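Local coordinates for protein oxidoreductase (Bordetella pertussis, PDB 3Q2K) that probably oxidises the sugar of UDP-GlcNAcA with NAD as cofactor, a step in the biosynthesis of 2,3-diacetamido-2,3-dideoxy-D-mannuronic acid, at residues 52-56 and 325-330; 117-123 and 144-150; 125-129 and 198-202. One frame throughout, in Å; residues are numbered along the deposited sequence.

Overall arrangement
Contact 2 lies at the nicotinamide end of the NADH site: strands 118-121 and 146-148 pair in parallel, and Glu122 and Lys123, just past the first strand, bond the cofactor. Contacts 1 and 3 each bring a later part of the chain against the Rossmann fold, on opposite sides of the chain's centre, their own centres about 28 Å apart. Contact 1 sets helix 321-333 against the 52-56 loop, with Tyr325 about 9 Å from NADH (side chain to ligand). The same helix reaches contact 2, where Val328 packs on Val120 and Phe147. Contact 3, whose centre is about 16 Å from that of contact 2, meets it through Met125, which packs on Leu146 and Val148.

Contact 1 of 3, residues 52-56 and 325-330; sequences HGDRA and YDNVIN
Arg55 reaches across to helix 321-333 and holds two of its side chains. Its NH1 donates to Asp326 OD1 in a 2.9 Å salt bridge, the oxygen tilted somewhat from the guanidinium plane and the carboxylate turned 52° against it. NH2 makes the straighter bond, to Asn330 OD1 at 2.9 Å (N-H...O 159°), and here the acceptor lies in the guanidinium plane. Asp326 and Asn330 stand one helical turn apart, a spacing that lets one arginine bond both; a bend at chi3 (-57°) turns the guanidinium toward them. NH1 also donates to His52 ND1 at 3.3 Å, while His52 NE2 bonds the carbonyl of Pro322, so the imidazole is gripped at both nitrogens.

The loop 52-56 follows helix 42-50 and leads into strand 56-62 of the NAD-binding Rossmann fold, whereas helix 321-333 comes from the C-terminal half of the sequence and packs back against the nucleotide-binding fold.

Apolar packing centres on Ile329, whose two branches serve different neighbours. CG2 sits over the centre of one face of the Arg55 guanidinium, 3.7 Å from CZ. CD1 reaches further, to His52 CB at 3.5 Å and to Ala56 CB at 4.0 Å, where a small methyl suits a buried strand start. Within the loop, His52 O accepts from both Arg55 N and Ala56 N, which holds its turn together.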
loop_
_atom_site.group_PDB
_atom_site.type_symbol
_atom_site.label_atom_id
_atom_site.label_comp_id
_atom_site.label_asym_id
_atom_site.label_seq_id
_atom_site.Cartn_x
_atom_site.Cartn_y
_atom_site.Cartn_z
ATOM N N HIS C 52 -27.715 34.177 -33.373
ATOM C CA HIS C 52 -26.685 34.596 -34.317
ATOM C C HIS C 52 -27.137 34.333 -35.747
ATOM O O HIS C 52 -26.305 34.045 -36.609
ATOM C CB HIS C 52 -25.377 33.847 -34.061
ATOM C CG HIS C 52 -24.769 34.135 -32.724
ATOM N ND1 HIS C 52 -23.736 35.028 -32.552
ATOM C CD2 HIS C 52 -25.060 33.656 -31.491
ATOM C CE1 HIS C 52 -23.423 35.098 -31.270
ATOM N NE2 HIS C 52 -24.211 34.273 -30.604
ATOM N N GLY C 53 -28.443 34.447 -35.969
ATOM C CA GLY C 53 -29.079 34.195 -37.258
ATOM C C GLY C 53 -28.337 34.702 -38.482
ATOM O O GLY C 53 -28.487 34.163 -39.580
ATOM N N ASP C 54 -27.502 35.719 -38.291
ATOM C CA ASP C 54 -26.732 36.303 -39.387
ATOM C C ASP C 54 -25.444 35.555 -39.724
ATOM O O ASP C 54 -24.963 35.573 -40.858
ATOM C CB ASP C 54 -26.439 37.775 -39.088
ATOM C CG ASP C 54 -26.860 38.168 -37.688
ATOM O OD1 ASP C 54 -26.564 39.316 -37.296
ATOM O OD2 ASP C 54 -27.486 37.325 -37.008
ATOM N N ARG C 55 -24.878 34.866 -38.739
ATOM C CA ARG C 55 -23.655 34.124 -39.016
ATOM C C ARG C 55 -23.856 32.612 -39.059
ATOM O O ARG C 55 -23.043 31.844 -39.578
ATOM C CB ARG C 55 -22.549 34.585 -38.067
ATOM C CG ARG C 55 -22.242 36.059 -38.298
ATOM C CD ARG C 55 -21.065 36.541 -37.473
ATOM N NE ARG C 55 -21.375 36.261 -36.078
ATOM C CZ ARG C 55 -20.452 36.035 -35.152
ATOM N NH1 ARG C 55 -20.829 35.756 -33.912
ATOM N NH2 ARG C 55 -19.169 36.075 -35.487
ATOM N N ALA C 56 -25.002 32.177 -38.551
ATOM C CA ALA C 56 -25.203 30.745 -38.415
ATOM C C ALA C 56 -26.684 30.462 -38.598
ATOM O O ALA C 56 -27.549 31.304 -38.342
ATOM C CB ALA C 56 -24.745 30.276 -37.037
ATOM N N TYR C 325 -21.450 30.563 -28.002
ATOM C CA TYR C 325 -21.468 30.254 -29.426
ATOM C C TYR C 325 -20.752 31.360 -30.185
ATOM O O TYR C 325 -20.260 31.125 -31.287
ATOM C CB TYR C 325 -22.894 30.117 -29.955
ATOM C CG TYR C 325 -23.409 28.700 -30.018
ATOM C CD1 TYR C 325 -23.181 27.886 -31.122
ATOM C CD2 TYR C 325 -24.175 28.198 -28.979
ATOM C CE1 TYR C 325 -23.689 26.599 -31.174
ATOM C CE2 TYR C 325 -24.681 26.915 -29.025
ATOM C CZ TYR C 325 -24.444 26.118 -30.122
ATOM O OH TYR C 325 -24.967 24.843 -30.122
ATOM N N ASP C 326 -20.710 32.559 -29.614
ATOM C CA ASP C 326 -19.954 33.625 -30.259
ATOM C C ASP C 326 -18.573 33.142 -30.675
ATOM O O ASP C 326 -18.150 33.342 -31.814
ATOM C CB ASP C 326 -19.748 34.843 -29.364
ATOM C CG ASP C 326 -19.226 36.025 -30.158
ATOM O OD1 ASP C 326 -19.630 36.155 -31.334
ATOM O OD2 ASP C 326 -18.387 36.803 -29.662
ATOM N N ASN C 327 -17.896 32.504 -29.725
ATOM C CA ASN C 327 -16.539 31.993 -29.890
ATOM C C ASN C 327 -16.450 30.850 -30.903
ATOM O O ASN C 327 -15.549 30.816 -31.744
ATOM C CB ASN C 327 -15.997 31.596 -28.511
ATOM C CG ASN C 327 -14.759 30.726 -28.590
ATOM O OD1 ASN C 327 -14.755 29.572 -28.164
ATOM N ND2 ASN C 327 -13.697 31.274 -29.165
ATOM N N VAL C 328 -17.381 29.903 -30.835
ATOM C CA VAL C 328 -17.440 28.819 -31.812
ATOM C C VAL C 328 -17.544 29.341 -33.245
ATOM O O VAL C 328 -16.787 28.952 -34.138
ATOM C CB VAL C 328 -18.683 27.958 -31.526
ATOM C CG1 VAL C 328 -18.857 26.872 -32.569
ATOM C CG2 VAL C 328 -18.579 27.333 -30.143
ATOM N N ILE C 329 -18.477 30.263 -33.454
ATOM C CA ILE C 329 -18.706 30.855 -34.766
ATOM C C ILE C 329 -17.459 31.585 -35.258
ATOM O O ILE C 329 -17.022 31.343 -36.385
ATOM C CB ILE C 329 -19.917 31.809 -34.727
ATOM C CG1 ILE C 329 -21.214 31.077 -34.368
ATOM C CG2 ILE C 329 -20.074 32.503 -36.071
ATOM C CD1 ILE C 329 -22.425 32.009 -34.323
ATOM N N ASN C 330 -16.886 32.453 -34.425
ATOM C CA ASN C 330 -15.577 33.055 -34.692
ATOM C C ASN C 330 -14.538 32.021 -35.101
ATOM O O ASN C 330 -13.984 32.115 -36.195
ATOM C CB ASN C 330 -15.022 33.871 -33.520
ATOM C CG ASN C 330 -15.890 35.060 -33.193
ATOM O OD1 ASN C 330 -16.688 35.490 -34.023
ATOM N ND2 ASN C 330 -15.755 35.589 -31.984
#

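Contact 2 of 3, residues 117-123 and 144-150; sequences RHVVSEK and VRLFVVK. With NAI (1,4-dihydronicotinamide adenine dinucleotide), chain U.
Glu122 and Lys123 meet both Val149 and the nicotinamide riboside of NADH. The carboxamide N7N donates to Glu122 OE2 at 3.0 Å in a nearly straight bond (171°), while Lys123 uses its carbonyl O for the ribose hydroxyls O2D and O3D and its NZ for O2D, at 3.1 Å. NZ also bonds O3' of the bound UDP-sugar, which places this lysine between the cofactor and that sugar nucleotide. These residues follow the first strand of a beta-alpha-beta unit of the Rossmann fold, strand 118-121, helix 129-142 and strand 146-148.

Around this first shell, further hydrogen bonds hold the carboxylate. Lys123 N donates to OE2 on its anti side, and OE1 is hydrogen-bonded to NE2 of His45 and of His321; Val149 CB merely lies against OE2, at 3.7 Å.

Further out, the two strands run parallel and are joined by four backbone bonds: Val119 N to Arg145 O, Phe147 N to Val119 O, Ser121 N to Phe147 O and Val149 N to Ser121 O. Beta-branched valines suit these buried strands. Val119 CG1 lies beside Leu146 CD1 on one face; on the other, Val120 CG2 meets Phe147 CD2 at 3.9 Å, and Val120 CG1 touches Val149 CG2. At the far end His118, with chi1 near -53°, swings its ring so that ND1 accepts Arg145 N at 3.0 Å, the donor lying in the imidazole plane.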
loop_
_atom_site.group_PDB
_atom_site.type_symbol
_atom_site.label_atom_id
_atom_site.label_comp_id
_atom_site.label_asym_id
_atom_site.label_seq_id
_atom_site.Cartn_x
_atom_site.Cartn_y
_atom_site.Cartn_z
ATOM N N ARG C 117 -17.146 16.404 -40.270
ATOM C CA ARG C 117 -17.595 17.709 -39.787
ATOM C C ARG C 117 -17.132 18.035 -38.367
ATOM O O ARG C 117 -16.721 17.180 -37.580
ATOM C CB ARG C 117 -19.116 17.866 -39.850
ATOM C CG ARG C 117 -19.833 16.884 -40.755
ATOM C CD ARG C 117 -20.019 17.356 -42.189
ATOM N NE ARG C 117 -20.676 16.250 -42.879
ATOM C CZ ARG C 117 -21.986 16.039 -42.845
ATOM N NH1 ARG C 117 -22.762 16.898 -42.200
ATOM N NH2 ARG C 117 -22.520 14.994 -43.467
ATOM N N HIS C 118 -17.237 19.312 -38.023
ATOM C CA HIS C 118 -16.855 19.768 -36.693
ATOM C C HIS C 118 -17.834 19.267 -35.635
ATOM O O HIS C 118 -18.959 18.904 -35.987
ATOM C CB HIS C 118 -16.802 21.295 -36.717
ATOM C CG HIS C 118 -15.943 21.800 -37.829
ATOM N ND1 HIS C 118 -14.584 21.574 -37.856
ATOM C CD2 HIS C 118 -16.255 22.427 -38.988
ATOM C CE1 HIS C 118 -14.085 22.068 -38.976
ATOM N NE2 HIS C 118 -15.074 22.609 -39.666
ATOM N N VAL C 119 -17.405 19.219 -34.375
ATOM C CA VAL C 119 -18.237 18.716 -33.284
ATOM C C VAL C 119 -18.257 19.751 -32.173
ATOM O O VAL C 119 -17.204 20.260 -31.787
ATOM C CB VAL C 119 -17.636 17.467 -32.626
ATOM C CG1 VAL C 119 -18.407 17.106 -31.351
ATOM C CG2 VAL C 119 -17.526 16.340 -33.640
ATOM N N VAL C 120 -19.461 20.096 -31.730
ATOM C CA VAL C 120 -19.611 20.864 -30.499
ATOM C C VAL C 120 -20.218 19.905 -29.484
ATOM O O VAL C 120 -21.403 19.593 -29.585
ATOM C CB VAL C 120 -20.486 22.123 -30.653
ATOM C CG1 VAL C 120 -20.562 22.885 -29.342
ATOM C CG2 VAL C 120 -19.928 23.045 -31.725
ATOM N N SER C 121 -19.419 19.382 -28.558
ATOM C CA SER C 121 -19.967 18.431 -27.589
ATOM C C SER C 121 -20.439 19.134 -26.324
ATOM O O SER C 121 -19.726 20.012 -25.825
ATOM C CB SER C 121 -18.912 17.398 -27.182
ATOM O OG SER C 121 -19.488 16.432 -26.323
ATOM N N GLU C 122 -21.615 18.777 -25.817
ATOM C CA GLU C 122 -22.009 19.300 -24.509
ATOM C C GLU C 122 -21.126 18.758 -23.393
ATOM O O GLU C 122 -20.471 17.727 -23.578
ATOM C CB GLU C 122 -23.460 18.954 -24.162
ATOM C CG GLU C 122 -24.407 20.083 -24.493
ATOM C CD GLU C 122 -24.231 21.260 -23.551
ATOM O OE1 GLU C 122 -24.914 22.296 -23.714
ATOM O OE2 GLU C 122 -23.399 21.143 -22.627
ATOM N N LYS C 123 -21.099 19.444 -22.255
ATOM C CA LYS C 123 -20.344 18.936 -21.113
ATOM C C LYS C 123 -21.081 17.754 -20.493
ATOM O O LYS C 123 -22.293 17.628 -20.648
ATOM C CB LYS C 123 -19.962 20.030 -20.108
ATOM C CG LYS C 123 -21.104 20.847 -19.515
ATOM C CD LYS C 123 -22.274 19.961 -19.106
ATOM C CE LYS C 123 -22.354 19.597 -17.627
ATOM N NZ LYS C 123 -23.671 18.924 -17.388
ATOM N N VAL C 144 -10.806 17.876 -37.900
ATOM C CA VAL C 144 -11.962 18.715 -37.619
ATOM C C VAL C 144 -11.808 19.380 -36.255
ATOM O O VAL C 144 -11.014 18.926 -35.439
ATOM C CB VAL C 144 -13.290 17.933 -37.714
ATOM C CG1 VAL C 144 -13.540 17.470 -39.151
ATOM C CG2 VAL C 144 -13.310 16.738 -36.777
ATOM N N ARG C 145 -12.523 20.470 -36.010
ATOM C CA ARG C 145 -12.648 21.114 -34.706
ATOM C C ARG C 145 -13.488 20.272 -33.748
ATOM O O ARG C 145 -14.538 19.748 -34.125
ATOM C CB ARG C 145 -13.506 22.358 -34.935
ATOM C CG ARG C 145 -12.874 23.662 -34.520
ATOM C CD ARG C 145 -11.540 23.736 -35.219
ATOM N NE ARG C 145 -10.784 24.836 -34.637
ATOM C CZ ARG C 145 -9.566 25.168 -35.045
ATOM N NH1 ARG C 145 -9.015 24.498 -36.046
ATOM N NH2 ARG C 145 -8.924 26.174 -34.470
ATOM N N LEU C 146 -13.063 20.187 -32.493
ATOM C CA LEU C 146 -13.877 19.602 -31.433
ATOM C C LEU C 146 -13.983 20.673 -30.355
ATOM O O LEU C 146 -12.947 21.061 -29.817
ATOM C CB LEU C 146 -13.169 18.367 -30.870
ATOM C CG LEU C 146 -13.624 17.885 -29.501
ATOM C CD1 LEU C 146 -15.145 17.889 -29.426
ATOM C CD2 LEU C 146 -13.037 16.513 -29.190
ATOM N N PHE C 147 -15.179 21.192 -30.088
ATOM C CA PHE C 147 -15.361 22.178 -29.020
ATOM C C PHE C 147 -16.107 21.499 -27.869
ATOM O O PHE C 147 -16.889 20.584 -28.094
ATOM C CB PHE C 147 -16.224 23.370 -29.432
ATOM C CG PHE C 147 -15.787 24.050 -30.698
ATOM C CD1 PHE C 147 -15.088 25.245 -30.646
ATOM C CD2 PHE C 147 -16.105 23.515 -31.937
ATOM C CE1 PHE C 147 -14.677 25.886 -31.798
ATOM C CE2 PHE C 147 -15.720 24.165 -33.091
ATOM C CZ PHE C 147 -14.985 25.333 -33.024
ATOM N N VAL C 148 -15.876 21.904 -26.626
ATOM C CA VAL C 148 -16.640 21.387 -25.503
ATOM C C VAL C 148 -17.348 22.555 -24.811
ATOM O O VAL C 148 -16.767 23.591 -24.500
ATOM C CB VAL C 148 -15.728 20.634 -24.518
ATOM C CG1 VAL C 148 -16.525 20.188 -23.291
ATOM C CG2 VAL C 148 -15.024 19.499 -25.263
ATOM N N VAL C 149 -18.644 22.425 -24.553
ATOM C CA VAL C 149 -19.383 23.590 -24.063
ATOM C C VAL C 149 -18.976 23.857 -22.625
ATOM O O VAL C 149 -19.164 22.997 -21.775
ATOM C CB VAL C 149 -20.901 23.355 -24.125
ATOM C CG1 VAL C 149 -21.646 24.456 -23.395
ATOM C CG2 VAL C 149 -21.320 23.297 -25.583
ATOM N N LYS C 150 -18.405 25.019 -22.332
ATOM C CA LYS C 150 -18.144 25.321 -20.939
ATOM C C LYS C 150 -18.558 26.770 -20.757
ATOM O O LYS C 150 -17.694 27.642 -20.652
ATOM C CB LYS C 150 -16.663 25.131 -20.592
ATOM C CG LYS C 150 -16.436 24.243 -19.391
ATOM C CD LYS C 150 -16.492 22.810 -19.867
ATOM C CE LYS C 150 -16.113 21.880 -18.717
ATOM N NZ LYS C 150 -17.185 20.987 -18.194
HETATM P PA NAI U . -32.228 14.945 -22.038
HETATM O O1A NAI U . -32.807 13.646 -21.632
HETATM O O2A NAI U . -33.346 16.073 -21.761
HETATM O O5B NAI U . -32.131 15.202 -23.627
HETATM C C5B NAI U . -31.922 13.937 -24.243
HETATM C C4B NAI U . -32.236 13.879 -25.733
HETATM O O4B NAI U . -31.265 13.063 -26.403
HETATM C C3B NAI U . -33.590 13.146 -25.662
HETATM O O3B NAI U . -34.510 13.866 -26.487
HETATM C C2B NAI U . -33.158 11.728 -26.127
HETATM O O2B NAI U . -34.179 11.044 -26.857
HETATM C C1B NAI U . -32.078 12.147 -27.150
HETATM N N9A NAI U . -31.315 10.962 -27.504
HETATM C C8A NAI U . -31.069 9.860 -26.745
HETATM N N7A NAI U . -30.326 9.053 -27.451
HETATM C C5A NAI U . -30.058 9.550 -28.679
HETATM C C6A NAI U . -29.331 9.141 -29.815
HETATM N N6A NAI U . -28.640 7.944 -29.851
HETATM N N1A NAI U . -29.298 9.974 -30.850
HETATM C C2A NAI U . -29.902 11.150 -30.831
HETATM N N3A NAI U . -30.594 11.567 -29.792
HETATM C C4A NAI U . -30.677 10.812 -28.705
HETATM O O3 NAI U . -31.103 15.436 -21.006
HETATM P PN NAI U . -30.369 16.824 -21.346
HETATM O O1N NAI U . -30.548 17.577 -20.015
HETATM O O2N NAI U . -30.896 17.794 -22.423
HETATM O O5D NAI U . -28.798 16.453 -21.439
HETATM C C5D NAI U . -28.176 17.444 -22.246
HETATM C C4D NAI U . -26.708 17.081 -22.502
HETATM O O4D NAI U . -26.162 18.407 -22.342
HETATM C C3D NAI U . -26.082 16.223 -21.384
HETATM O O3D NAI U . -24.695 15.971 -21.573
HETATM C C2D NAI U . -26.147 17.235 -20.223
HETATM O O2D NAI U . -25.052 16.948 -19.360
HETATM C C1D NAI U . -25.709 18.512 -20.980
HETATM N N1N NAI U . -26.281 19.738 -20.430
HETATM C C2N NAI U . -25.490 20.787 -20.359
HETATM C C3N NAI U . -26.010 21.968 -19.845
HETATM C C7N NAI U . -25.138 23.151 -19.739
HETATM O O7N NAI U . -25.419 24.028 -18.948
HETATM N N7N NAI U . -24.033 23.198 -20.509
HETATM C C4N NAI U . -27.331 22.007 -19.400
HETATM C C5N NAI U . -28.088 20.854 -19.492
HETATM C C6N NAI U . -27.536 19.710 -20.034
#

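Contact 3 of 3, residues 125-129 and 198-202; sequences MATRW and WEWDG
The CA atoms of Thr127 and Gly202 are the nearest such pair, 6.4 Å apart, where two irregular segments meet. Residues 125-129 run into helix 129-142, with Arg128 at its N-cap position; residues 198-200 are helix-like in phi and psi but lack helical hydrogen bonding. At Gly202 the positive phi (79°) and extended psi suit glycine, because a side chain here would collide with the carbonyl oxygen of Asp201.

The central side chain is Thr127, which supplies both a donor and an apolar branch. Its OG1 donates to Glu199 O at 2.8 Å, approaching from above the carbonyl plane and not along a lone pair. With chi1 at 51°, OG1 lies between the backbone N and the carbonyl carbon, and the methyl CG2 lies against the backbone, 3.7 Å from both Trp200 C and Asp201 N.

The contact joins the loop that leaves strand 118-121 of the Rossmann fold to the loop before helix 210-220. Asp201 takes its OD2 to Gly196 N and its OD1 to Asn207, and packs on Trp194, an NADH-binding residue.

Arg128 extends from CG to NE and brings one face of its guanidinium to Glu199 CG, which lies toward the rim, 4.1 Å from NH2. The carboxylate is turned only 12° against that plane, yet NH1 and OE1 remain 4.3 Å apart, so any attraction is probably electrostatic, without a hydrogen bond. Glu199 OE2 instead forms a salt bridge with Arg343 of the second subunit, while CG covers the centre of one face of the Trp200 ring.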
loop_
_atom_site.group_PDB
_atom_site.type_symbol
_atom_site.label_atom_id
_atom_site.label_comp_id
_atom_site.label_asym_id
_atom_site.label_seq_id
_atom_site.Cartn_x
_atom_site.Cartn_y
_atom_site.Cartn_z
ATOM N N MET C 125 -17.436 16.007 -21.885
ATOM C CA MET C 125 -17.247 15.404 -23.204
ATOM C C MET C 125 -17.422 13.889 -23.169
ATOM O O MET C 125 -17.625 13.264 -24.209
ATOM C CB MET C 125 -15.850 15.734 -23.745
ATOM C CG MET C 125 -14.658 15.322 -22.872
ATOM S SD MET C 125 -13.080 16.108 -23.325
ATOM C CE MET C 125 -13.005 15.590 -25.043
ATOM N N ALA C 126 -17.250 13.278 -22.001
ATOM C CA ALA C 126 -17.501 11.838 -21.900
ATOM C C ALA C 126 -17.645 11.539 -20.415
ATOM O O ALA C 126 -17.587 12.459 -19.604
ATOM C CB ALA C 126 -16.324 11.059 -22.453
ATOM N N THR C 127 -17.896 10.281 -20.071
ATOM C CA THR C 127 -17.996 9.835 -18.688
ATOM C C THR C 127 -16.810 8.907 -18.390
ATOM O O THR C 127 -16.564 8.538 -17.242
ATOM C CB THR C 127 -19.315 9.057 -18.486
ATOM O OG1 THR C 127 -19.363 8.064 -19.513
ATOM C CG2 THR C 127 -20.549 9.922 -18.720
ATOM N N ARG C 128 -16.076 8.490 -19.418
ATOM C CA ARG C 128 -14.904 7.642 -19.210
ATOM C C ARG C 128 -13.624 8.239 -19.767
ATOM O O ARG C 128 -13.628 8.804 -20.863
ATOM C CB ARG C 128 -15.157 6.259 -19.816
ATOM C CG ARG C 128 -16.230 5.523 -19.026
ATOM C CD ARG C 128 -16.996 4.550 -19.903
ATOM N NE ARG C 128 -17.853 3.707 -19.074
ATOM C CZ ARG C 128 -18.379 2.539 -19.439
ATOM N NH1 ARG C 128 -18.184 2.002 -20.633
ATOM N NH2 ARG C 128 -19.131 1.851 -18.593
ATOM N N TRP C 129 -12.539 8.138 -19.008
ATOM C CA TRP C 129 -11.294 8.752 -19.466
ATOM C C TRP C 129 -10.900 8.325 -20.880
ATOM O O TRP C 129 -10.673 9.136 -21.776
ATOM C CB TRP C 129 -10.179 8.486 -18.456
ATOM C CG TRP C 129 -8.808 8.960 -18.816
ATOM C CD1 TRP C 129 -7.693 8.171 -18.934
ATOM C CD2 TRP C 129 -8.386 10.297 -19.113
ATOM N NE1 TRP C 129 -6.607 8.942 -19.288
ATOM C CE2 TRP C 129 -7.009 10.243 -19.422
ATOM C CE3 TRP C 129 -9.043 11.529 -19.186
ATOM C CZ2 TRP C 129 -6.263 11.378 -19.755
ATOM C CZ3 TRP C 129 -8.295 12.665 -19.488
ATOM C CH2 TRP C 129 -6.920 12.580 -19.786
ATOM N N TRP C 198 -23.505 5.555 -14.065
ATOM C CA TRP C 198 -22.075 5.702 -14.367
ATOM C C TRP C 198 -21.797 5.784 -15.863
ATOM O O TRP C 198 -21.066 6.664 -16.301
ATOM C CB TRP C 198 -21.160 4.591 -13.821
ATOM C CG TRP C 198 -21.198 4.325 -12.336
ATOM C CD1 TRP C 198 -21.674 3.194 -11.733
ATOM C CD2 TRP C 198 -20.758 5.183 -11.269
ATOM N NE1 TRP C 198 -21.562 3.301 -10.368
ATOM C CE2 TRP C 198 -21.023 4.522 -10.055
ATOM C CE3 TRP C 198 -20.159 6.444 -11.222
ATOM C CZ2 TRP C 198 -20.674 5.069 -8.819
ATOM C CZ3 TRP C 198 -19.819 6.990 -9.997
ATOM C CH2 TRP C 198 -20.088 6.310 -8.807
ATOM N N GLU C 199 -22.264 4.820 -16.651
ATOM C CA GLU C 199 -22.066 4.821 -18.098
ATOM C C GLU C 199 -22.569 6.095 -18.782
ATOM O O GLU C 199 -21.832 6.649 -19.583
ATOM C CB GLU C 199 -22.775 3.623 -18.745
ATOM C CG GLU C 199 -22.515 3.471 -20.245
ATOM C CD GLU C 199 -22.822 2.064 -20.718
ATOM O OE1 GLU C 199 -22.311 1.692 -21.792
ATOM O OE2 GLU C 199 -23.549 1.309 -20.036
ATOM N N TRP C 200 -23.767 6.587 -18.466
ATOM C CA TRP C 200 -24.404 7.633 -19.256
ATOM C C TRP C 200 -24.175 9.058 -18.753
ATOM O O TRP C 200 -24.248 10.023 -19.518
ATOM C CB TRP C 200 -25.883 7.293 -19.515
ATOM C CG TRP C 200 -26.032 5.884 -20.039
ATOM C CD1 TRP C 200 -26.632 4.828 -19.407
ATOM C CD2 TRP C 200 -25.522 5.359 -21.272
ATOM N NE1 TRP C 200 -26.554 3.693 -20.181
ATOM C CE2 TRP C 200 -25.868 3.991 -21.328
ATOM C CE3 TRP C 200 -24.835 5.923 -22.354
ATOM C CZ2 TRP C 200 -25.530 3.169 -22.401
ATOM C CZ3 TRP C 200 -24.495 5.101 -23.422
ATOM C CH2 TRP C 200 -24.867 3.746 -23.450
ATOM N N ASP C 201 -23.912 9.215 -17.461
ATOM C CA ASP C 201 -24.077 10.502 -16.783
ATOM C C ASP C 201 -22.990 10.729 -15.735
ATOM O O ASP C 201 -22.377 11.792 -15.690
ATOM C CB ASP C 201 -25.458 10.473 -16.114
ATOM C CG ASP C 201 -25.963 11.820 -15.612
ATOM O OD1 ASP C 201 -25.417 12.927 -15.837
ATOM O OD2 ASP C 201 -27.006 11.747 -14.929
ATOM N N GLY C 202 -22.714 9.745 -14.885
ATOM C CA GLY C 202 -21.926 10.014 -13.687
ATOM C C GLY C 202 -22.820 10.656 -12.646
ATOM O O GLY C 202 -24.042 10.677 -12.793
#